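Local coordinates for protein lysine cyclodeaminase (Streptomyces pristinaespiralis, PDB 5YU3) that catalyses the NAD-dependent cyclodeamination of L-lysine, probably to L-pipecolate with loss of ammonia, and also recognises L-ornithine and L-2,4-diaminobutyrate, at residues 11-14 / 15-18; 82-85 / 86-90; 277-280 / 281-285. All blocks are in the same frame, centred on the assembly; numbering follows the deposited sequence.

Contact 1: residues 11-14 / 15-18; sequences VAEV and VAAV
Val15 N donates to Val11 O at 3.1 Å with an N-H...O angle of 167°, the first of four i to i+4 backbone bonds that tie residues 11-14 to 15-18. Ala16 N bonds Ala12 O at 2.9 Å, Ala17 N bonds Glu13 O at 2.9 Å, and Val18 N closes on Val14 O at 3.0 Å. An unbroken ladder of this spacing identifies regular alpha-helix, here the last two turns of helix 8-18, which follows the short strand 3-6 of the mixed sheet and precedes helix 20-39.

The side-chain contacts between the turns are made by methyls and methines against carbonyl oxygens. Val15 places CG1 between its own backbone N and carbonyl carbon (chi1 63°), which swings that methyl back along the helix to 3.2 Å from Ala12 O. In Val18 it is CG2, set beside the backbone N and anti to the carbonyl carbon, that comes with CB to Val14 O, CG2 at 3.4 Å. The CB of Ala16 lies 3.3 Å from Ala12 O.

The outward-facing side chains meet different neighbours. Val11 and Val14 press on Phe315 of helix 305-321, with Val14 also on Ala318, while Val15 and Val18 meet Leu23 of helix 20-39. Ala12 and Val15 pack against Leu343 of the second subunit, so this part of the helix contributes to the dimer interface.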
ATOM      1  N   VAL A  11     -17.412  11.611   7.290  1.00 19.28           N
ATOM      2  CA  VAL A  11     -17.799  10.258   7.676  1.00 18.48           C
ATOM      3  C   VAL A  11     -18.772  10.298   8.851  1.00 19.31           C
ATOM      4  O   VAL A  11     -19.779   9.580   8.865  1.00 18.65           O
ATOM      5  CB  VAL A  11     -16.549   9.414   7.988  1.00 21.41           C
ATOM      6  CG1 VAL A  11     -16.939   8.122   8.657  1.00 21.28           C
ATOM      7  CG2 VAL A  11     -15.773   9.143   6.690  1.00 20.36           C
ATOM      8  N   ALA A  12     -18.504  11.155   9.838  1.00 18.54           N
ATOM      9  CA  ALA A  12     -19.421  11.306  10.967  1.00 18.77           C
ATOM     10  C   ALA A  12     -20.809  11.749  10.506  1.00 17.89           C
ATOM     11  O   ALA A  12     -21.827  11.267  11.019  1.00 19.22           O
ATOM     12  CB  ALA A  12     -18.841  12.302  11.972  1.00 18.29           C
ATOM     13  N   GLU A  13     -20.871  12.646   9.526  1.00 17.22           N
ATOM     14  CA  GLU A  13     -22.172  13.129   9.081  1.00 19.55           C
ATOM     15  C   GLU A  13     -22.919  12.065   8.297  1.00 18.39           C
ATOM     16  O   GLU A  13     -24.149  11.998   8.373  1.00 15.99           O
ATOM     17  CB  GLU A  13     -22.007  14.405   8.258  1.00 17.71           C
ATOM     18  CG  GLU A  13     -21.580  15.602   9.104  1.00 21.30           C
ATOM     19  CD  GLU A  13     -22.628  15.974  10.134  1.00 22.81           C
ATOM     20  OE1 GLU A  13     -23.591  16.681   9.762  1.00 20.94           O
ATOM     21  OE2 GLU A  13     -22.502  15.553  11.306  1.00 22.82           O
ATOM     22  N   VAL A  14     -22.205  11.213   7.555  1.00 16.09           N
ATOM     23  CA  VAL A  14     -22.877  10.115   6.868  1.00 16.10           C
ATOM     24  C   VAL A  14     -23.547   9.192   7.878  1.00 16.33           C
ATOM     25  O   VAL A  14     -24.721   8.833   7.730  1.00 16.52           O
ATOM     26  CB  VAL A  14     -21.891   9.342   5.971  1.00 15.55           C
ATOM     27  CG1 VAL A  14     -22.516   8.015   5.541  1.00 17.52           C
ATOM     28  CG2 VAL A  14     -21.540  10.173   4.727  1.00 18.16           C
ATOM     29  N   VAL A  15     -22.808   8.770   8.907  1.00 16.22           N
ATOM     30  CA  VAL A  15     -23.415   7.822   9.836  1.00 17.16           C
ATOM     31  C   VAL A  15     -24.475   8.515  10.685  1.00 18.81           C
ATOM     32  O   VAL A  15     -25.469   7.888  11.067  1.00 18.10           O
ATOM     33  CB  VAL A  15     -22.353   7.118  10.707  1.00 20.38           C
ATOM     34  CG1 VAL A  15     -21.628   8.100  11.582  1.00 24.67           C
ATOM     35  CG2 VAL A  15     -23.005   6.018  11.561  1.00 23.29           C
ATOM     36  N   ALA A  16     -24.306   9.807  10.973  1.00 15.49           N
ATOM     37  CA  ALA A  16     -25.336  10.519  11.731  1.00 18.48           C
ATOM     38  C   ALA A  16     -26.630  10.647  10.935  1.00 17.40           C
ATOM     39  O   ALA A  16     -27.720  10.444  11.482  1.00 16.85           O
ATOM     40  CB  ALA A  16     -24.831  11.899  12.161  1.00 18.31           C
ATOM     41  N   ALA A  17     -26.534  10.989   9.641  1.00 16.52           N
ATOM     42  CA  ALA A  17     -27.740  11.182   8.839  1.00 15.89           C
ATOM     43  C   ALA A  17     -28.458   9.864   8.578  1.00 19.46           C
ATOM     44  O   ALA A  17     -29.695   9.787   8.644  1.00 16.36           O
ATOM     45  CB  ALA A  17     -27.384  11.854   7.512  1.00 17.93           C
ATOM     46  N   VAL A  18     -27.694   8.828   8.235  1.00 16.40           N
ATOM     47  CA  VAL A  18     -28.257   7.542   7.843  1.00 15.81           C
ATOM     48  C   VAL A  18     -28.644   6.720   9.070  1.00 16.35           C
ATOM     49  O   VAL A  18     -29.645   5.995   9.046  1.00 19.14           O
ATOM     50  CB  VAL A  18     -27.239   6.797   6.957  1.00 17.14           C
ATOM     51  CG1 VAL A  18     -27.675   5.371   6.700  1.00 18.57           C
ATOM     52  CG2 VAL A  18     -27.041   7.540   5.611  1.00 18.44           C
TER

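Contact 2: residues 82-85 / 86-90; sequences SPAN and PARFG
The Asn85 amide and the Phe89 ring stand almost perpendicular, their planes 86° apart, and OD1 of Asn85 approaches CD2 of Phe89 obliquely at 3.7 Å. One face of the ring carries CB of its neighbour Arg88, 3.7 Å above the plane and displaced toward the rim. With CG anti to its carbonyl carbon (chi1 -55°), Phe89 keeps its ring beside the backbone N, on the side where the Asn85 amide lies.

The backbone passes here from a type I beta turn, Ser82 to Asn85, directly into the short helix 85-89, which follows strand 73-81 of the mixed sheet. Asn85 N bonds Ser82 O within the turn. The helical bonds come next: Arg88 N donates to Ala84 O, and Phe89 N reaches Asn85 O at 2.9 Å. Gly90, with positive phi, then leaves the helical conformation, although its N still bonds Pro86 O.

Arg88 also packs on the turn through its aliphatic root, with CB 3.2 Å from Ala84 O and CG 4.1 Å from Ala84 CB. The Asn85 amide has its polar partners outside the turn and helix: ND2 donates to Pro92 O and to Thr105 O of the second subunit. Those two bonds fix the amide's orientation and join the turn to the dimer partner. Pro86, whose side chain approaches bound NAD to about 4 Å, brings this helix to the edge of the cofactor site. A water bridges the start of the helix, donating to Pro83 O at 2.8 Å and accepting from Ala87 N at 3.0 Å.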
ATOM      1  N   SER A  82      -2.052  -1.777  16.582  1.00 14.59           N
ATOM      2  CA  SER A  82      -1.111  -1.257  17.578  1.00 16.14           C
ATOM      3  C   SER A  82      -1.796  -1.351  18.930  1.00 18.52           C
ATOM      4  O   SER A  82      -2.401  -0.383  19.412  1.00 17.00           O
ATOM      5  CB  SER A  82      -0.694   0.182  17.254  1.00 18.49           C
ATOM      6  OG  SER A  82      -0.280   0.298  15.890  1.00 18.45           O
ATOM      7  N   PRO A  83      -1.717  -2.518  19.579  1.00 17.17           N
ATOM      8  CA  PRO A  83      -2.607  -2.808  20.714  1.00 17.87           C
ATOM      9  C   PRO A  83      -2.324  -1.999  21.965  1.00 19.69           C
ATOM     10  O   PRO A  83      -3.141  -2.043  22.895  1.00 20.33           O
ATOM     11  CB  PRO A  83      -2.385  -4.302  20.960  1.00 19.35           C
ATOM     12  CG  PRO A  83      -1.034  -4.628  20.154  1.00 19.98           C
ATOM     13  CD  PRO A  83      -0.954  -3.754  19.171  1.00 15.92           C
ATOM     14  N   ALA A  84      -1.215  -1.273  22.035  1.00 18.42           N
ATOM     15  CA  ALA A  84      -0.996  -0.344  23.132  1.00 19.95           C
ATOM     16  C   ALA A  84      -1.607   1.025  22.874  1.00 21.66           C
ATOM     17  O   ALA A  84      -1.550   1.879  23.761  1.00 21.39           O
ATOM     18  CB  ALA A  84       0.501  -0.184  23.420  1.00 20.82           C
ATOM     19  N   ASN A  85      -2.187   1.256  21.691  1.00 19.06           N
ATOM     20  CA  ASN A  85      -2.741   2.574  21.383  1.00 17.96           C
ATOM     21  C   ASN A  85      -3.759   3.052  22.412  1.00 19.85           C
ATOM     22  O   ASN A  85      -3.647   4.204  22.863  1.00 20.64           O
ATOM     23  CB  ASN A  85      -3.357   2.568  19.977  1.00 17.16           C
ATOM     24  CG  ASN A  85      -2.384   3.040  18.910  1.00 17.61           C
ATOM     25  OD1 ASN A  85      -1.207   3.255  19.187  1.00 18.05           O
ATOM     26  ND2 ASN A  85      -2.876   3.200  17.680  1.00 16.62           N
ATOM     27  N   PRO A  86      -4.763   2.259  22.815  1.00 19.29           N
ATOM     28  CA  PRO A  86      -5.778   2.802  23.741  1.00 19.65           C
ATOM     29  C   PRO A  86      -5.196   3.261  25.066  1.00 21.42           C
ATOM     30  O   PRO A  86      -5.427   4.408  25.482  1.00 22.26           O
ATOM     31  CB  PRO A  86      -6.765   1.639  23.888  1.00 20.06           C
ATOM     32  CG  PRO A  86      -6.544   0.847  22.503  1.00 20.00           C
ATOM     33  CD  PRO A  86      -5.253   0.921  22.291  1.00 20.72           C
ATOM     34  N   ALA A  87      -4.411   2.404  25.722  1.00 22.20           N
ATOM     35  CA  ALA A  87      -3.888   2.716  27.050  1.00 24.64           C
ATOM     36  C   ALA A  87      -2.822   3.803  26.999  1.00 28.59           C
ATOM     37  O   ALA A  87      -2.785   4.678  27.872  1.00 29.31           O
ATOM     38  CB  ALA A  87      -3.321   1.449  27.698  1.00 24.86           C
ATOM     39  N   ARG A  88      -1.941   3.764  25.999  1.00 24.00           N
ATOM     40  CA  ARG A  88      -0.798   4.675  25.972  1.00 25.81           C
ATOM     41  C   ARG A  88      -1.104   6.027  25.338  1.00 28.85           C
ATOM     42  O   ARG A  88      -0.575   7.048  25.791  1.00 29.16           O
ATOM     43  CB  ARG A  88       0.370   4.036  25.224  1.00 25.88           C
ATOM     44  CG  ARG A  88       1.054   2.935  25.983  1.00 34.68           C
ATOM     45  CD  ARG A  88       2.525   2.964  25.675  1.00 42.14           C
ATOM     46  NE  ARG A  88       3.246   1.907  26.367  1.00 49.62           N
ATOM     47  CZ  ARG A  88       4.567   1.872  26.475  1.00 48.99           C
ATOM     48  NH1 ARG A  88       5.295   2.842  25.935  1.00 48.98           N
ATOM     49  NH2 ARG A  88       5.156   0.873  27.122  1.00 54.32           N
ATOM     50  N   PHE A  89      -1.925   6.066  24.285  1.00 26.30           N
ATOM     51  CA  PHE A  89      -2.116   7.283  23.507  1.00 25.84           C
ATOM     52  C   PHE A  89      -3.569   7.712  23.366  1.00 25.47           C
ATOM     53  O   PHE A  89      -3.829   8.746  22.744  1.00 25.91           O
ATOM     54  CB  PHE A  89      -1.507   7.116  22.105  1.00 25.10           C
ATOM     55  CG  PHE A  89      -0.057   6.719  22.118  1.00 27.07           C
ATOM     56  CD1 PHE A  89       0.919   7.625  22.513  1.00 29.83           C
ATOM     57  CD2 PHE A  89       0.334   5.445  21.743  1.00 23.96           C
ATOM     58  CE1 PHE A  89       2.257   7.260  22.532  1.00 28.98           C
ATOM     59  CE2 PHE A  89       1.667   5.076  21.762  1.00 27.34           C
ATOM     60  CZ  PHE A  89       2.631   5.987  22.157  1.00 29.56           C
ATOM     61  N   GLY A  90      -4.521   6.954  23.904  1.00 24.48           N
ATOM     62  CA  GLY A  90      -5.914   7.288  23.683  1.00 23.37           C
ATOM     63  C   GLY A  90      -6.358   7.144  22.249  1.00 23.65           C
ATOM     64  O   GLY A  90      -7.332   7.783  21.834  1.00 24.14           O
TER
HETATM   65  O   HOH W   1      -4.003  -0.540  25.117  1.00 23.02           O

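Contact 3: residues 277-280 / 281-285; sequences PQLA and HLCAD
His281 meets Pro277 through ND1, which lies 3.6 Å from Pro277 CB, an oblique approach to the imidazole. With CG anti to the backbone N (chi1 -173°) the ring reaches outward from the helix, and ND1 passes Pro277 CB on the way. The backbone N of His281 makes a weak bond to Gln278 O, bent to 124°, and its CB sits 3.5 Å from the same oxygen.

Leu282 N supplies the second donor to Gln278 O, at 3.2 Å and 162°. Its side chain folds back over the segment start, with CD2 4.1 Å from Pro277 CB in apolar contact. Beyond the proline, Leu282 packs on Thr254 of strand 252-255 and on Leu132 of helix 115-133; an alanine here would probably cost Pro277 CB and Leu132 one of their apolar partners and open a gap beside Thr254.

Gln278 is the N-cap residue, and the bonds converging on its carbonyl mark the first turn of helix 279-284. This short helix adjoins strand 252-255, an outermost strand of the parallel sheet in the NAD-binding, Rossmann-type domain. The strand side is pinned by Pro277 O, which accepts a bond from Thr254 OG1.

Cys283 N continues the ladder to Leu279 O at 2.9 Å. Its SG touches Leu279 CD1 at 4.2 Å, and both side chains pack on Leu35 of helix 20-39. Ala284 N bonds Ala280 O at 3.0 Å, while Ala284 CB stays near that same oxygen. At Asp285 the backbone departs from the helix, yet its N still bonds His281 O.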
ATOM      1  N   PRO A 277     -15.832 -25.228   3.002  1.00 22.21           N
ATOM      2  CA  PRO A 277     -15.896 -24.248   1.912  1.00 20.76           C
ATOM      3  C   PRO A 277     -15.853 -22.830   2.461  1.00 18.63           C
ATOM      4  O   PRO A 277     -16.422 -22.543   3.514  1.00 19.49           O
ATOM      5  CB  PRO A 277     -17.227 -24.556   1.228  1.00 25.42           C
ATOM      6  CG  PRO A 277     -17.651 -25.980   1.842  1.00 26.88           C
ATOM      7  CD  PRO A 277     -17.096 -26.057   3.017  1.00 25.09           C
ATOM      8  N   GLN A 278     -15.161 -21.947   1.737  1.00 18.66           N
ATOM      9  CA  GLN A 278     -14.999 -20.565   2.173  1.00 18.04           C
ATOM     10  C   GLN A 278     -16.347 -19.845   2.200  1.00 19.47           C
ATOM     11  O   GLN A 278     -17.329 -20.277   1.587  1.00 19.68           O
ATOM     12  CB  GLN A 278     -14.031 -19.820   1.251  1.00 18.51           C
ATOM     13  CG  GLN A 278     -14.543 -19.603  -0.164  1.00 18.24           C
ATOM     14  CD  GLN A 278     -13.480 -19.026  -1.090  1.00 18.71           C
ATOM     15  OE1 GLN A 278     -13.474 -17.827  -1.382  1.00 19.50           O
ATOM     16  NE2 GLN A 278     -12.572 -19.880  -1.556  1.00 19.82           N
ATOM     17  N   LEU A 279     -16.375 -18.714   2.913  1.00 17.45           N
ATOM     18  CA  LEU A 279     -17.636 -18.011   3.145  1.00 17.01           C
ATOM     19  C   LEU A 279     -18.314 -17.620   1.835  1.00 18.66           C
ATOM     20  O   LEU A 279     -19.539 -17.758   1.699  1.00 18.94           O
ATOM     21  CB  LEU A 279     -17.389 -16.787   4.025  1.00 15.71           C
ATOM     22  CG  LEU A 279     -18.599 -15.891   4.337  1.00 17.62           C
ATOM     23  CD1 LEU A 279     -19.686 -16.677   5.050  1.00 20.79           C
ATOM     24  CD2 LEU A 279     -18.142 -14.710   5.177  1.00 18.94           C
ATOM     25  N   ALA A 280     -17.534 -17.159   0.844  1.00 17.02           N
ATOM     26  CA  ALA A 280     -18.120 -16.794  -0.442  1.00 16.43           C
ATOM     27  C   ALA A 280     -18.892 -17.957  -1.052  1.00 19.33           C
ATOM     28  O   ALA A 280     -19.960 -17.764  -1.646  1.00 19.79           O
ATOM     29  CB  ALA A 280     -17.035 -16.323  -1.413  1.00 17.29           C
ATOM     30  N   HIS A 281     -18.370 -19.180  -0.918  1.00 20.41           N
ATOM     31  CA  HIS A 281     -19.081 -20.317  -1.494  1.00 23.96           C
ATOM     32  C   HIS A 281     -20.378 -20.594  -0.746  1.00 21.79           C
ATOM     33  O   HIS A 281     -21.397 -20.923  -1.370  1.00 27.50           O
ATOM     34  CB  HIS A 281     -18.196 -21.565  -1.515  1.00 24.18           C
ATOM     35  CG  HIS A 281     -18.810 -22.724  -2.248  1.00 39.33           C
ATOM     36  ND1 HIS A 281     -19.389 -23.802  -1.610  1.00 42.25           N
ATOM     37  CD2 HIS A 281     -18.992 -22.933  -3.575  1.00 41.47           C
ATOM     38  CE1 HIS A 281     -19.857 -24.646  -2.513  1.00 41.23           C
ATOM     39  NE2 HIS A 281     -19.641 -24.136  -3.711  1.00 43.97           N
ATOM     40  N   LEU A 282     -20.358 -20.469   0.586  1.00 21.42           N
ATOM     41  CA  LEU A 282     -21.590 -20.603   1.361  1.00 22.14           C
ATOM     42  C   LEU A 282     -22.631 -19.581   0.917  1.00 25.87           C
ATOM     43  O   LEU A 282     -23.829 -19.891   0.838  1.00 24.76           O
ATOM     44  CB  LEU A 282     -21.301 -20.447   2.854  1.00 20.58           C
ATOM     45  CG  LEU A 282     -20.260 -21.350   3.532  1.00 24.68           C
ATOM     46  CD1 LEU A 282     -20.368 -21.235   5.038  1.00 25.54           C
ATOM     47  CD2 LEU A 282     -20.421 -22.775   3.086  1.00 26.09           C
ATOM     48  N   CYS A 283     -22.192 -18.360   0.603  1.00 21.24           N
ATOM     49  CA  CYS A 283     -23.137 -17.326   0.180  1.00 20.55           C
ATOM     50  C   CYS A 283     -23.734 -17.638  -1.187  1.00 23.51           C
ATOM     51  O   CYS A 283     -24.917 -17.370  -1.429  1.00 26.29           O
ATOM     52  CB  CYS A 283     -22.449 -15.959   0.162  1.00 21.84           C
ATOM     53  SG  CYS A 283     -22.042 -15.328   1.789  1.00 21.71           S
ATOM     54  N   ALA A 284     -22.937 -18.195  -2.103  1.00 20.04           N
ATOM     55  CA  ALA A 284     -23.453 -18.475  -3.434  1.00 22.08           C
ATOM     56  C   ALA A 284     -24.271 -19.760  -3.475  1.00 23.70           C
ATOM     57  O   ALA A 284     -25.212 -19.868  -4.269  1.00 24.54           O
ATOM     58  CB  ALA A 284     -22.306 -18.552  -4.443  1.00 21.57           C
ATOM     59  N   ASP A 285     -23.937 -20.741  -2.641  1.00 23.54           N
ATOM     60  CA  ASP A 285     -24.585 -22.050  -2.693  1.00 25.13           C
ATOM     61  C   ASP A 285     -24.752 -22.550  -1.265  1.00 24.24           C
ATOM     62  O   ASP A 285     -23.830 -23.161  -0.703  1.00 29.82           O
ATOM     63  CB  ASP A 285     -23.784 -23.036  -3.544  1.00 26.22           C
ATOM     64  CG  ASP A 285     -24.503 -24.368  -3.721  1.00 31.12           C
ATOM     65  OD1 ASP A 285     -25.472 -24.604  -2.972  1.00 26.87           O
ATOM     66  OD2 ASP A 285     -24.106 -25.176  -4.595  1.00 31.52           O
TER

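Overall arrangement
The three contacts follow one another along the chain in order and are all local, with none touching another. Contact 1 lies on helix 8-18, contact 2 in the turn and short helix 85-89 after strand 73-81, and contact 3 on helix 279-284 beside strand 252-255 of the parallel sheet. Their centres are about 26 Å (1 to 2), 32 Å (1 to 3) and 36 Å (2 to 3) apart, and contacts 2 and 3 lie on opposite sides of the chain's centre. Helix 20-39 packs on both contacts 1 and 3. Contacts 1 and 2 touch the second subunit and so lie at the dimer interface; contact 3 meets no other chain of the assembly.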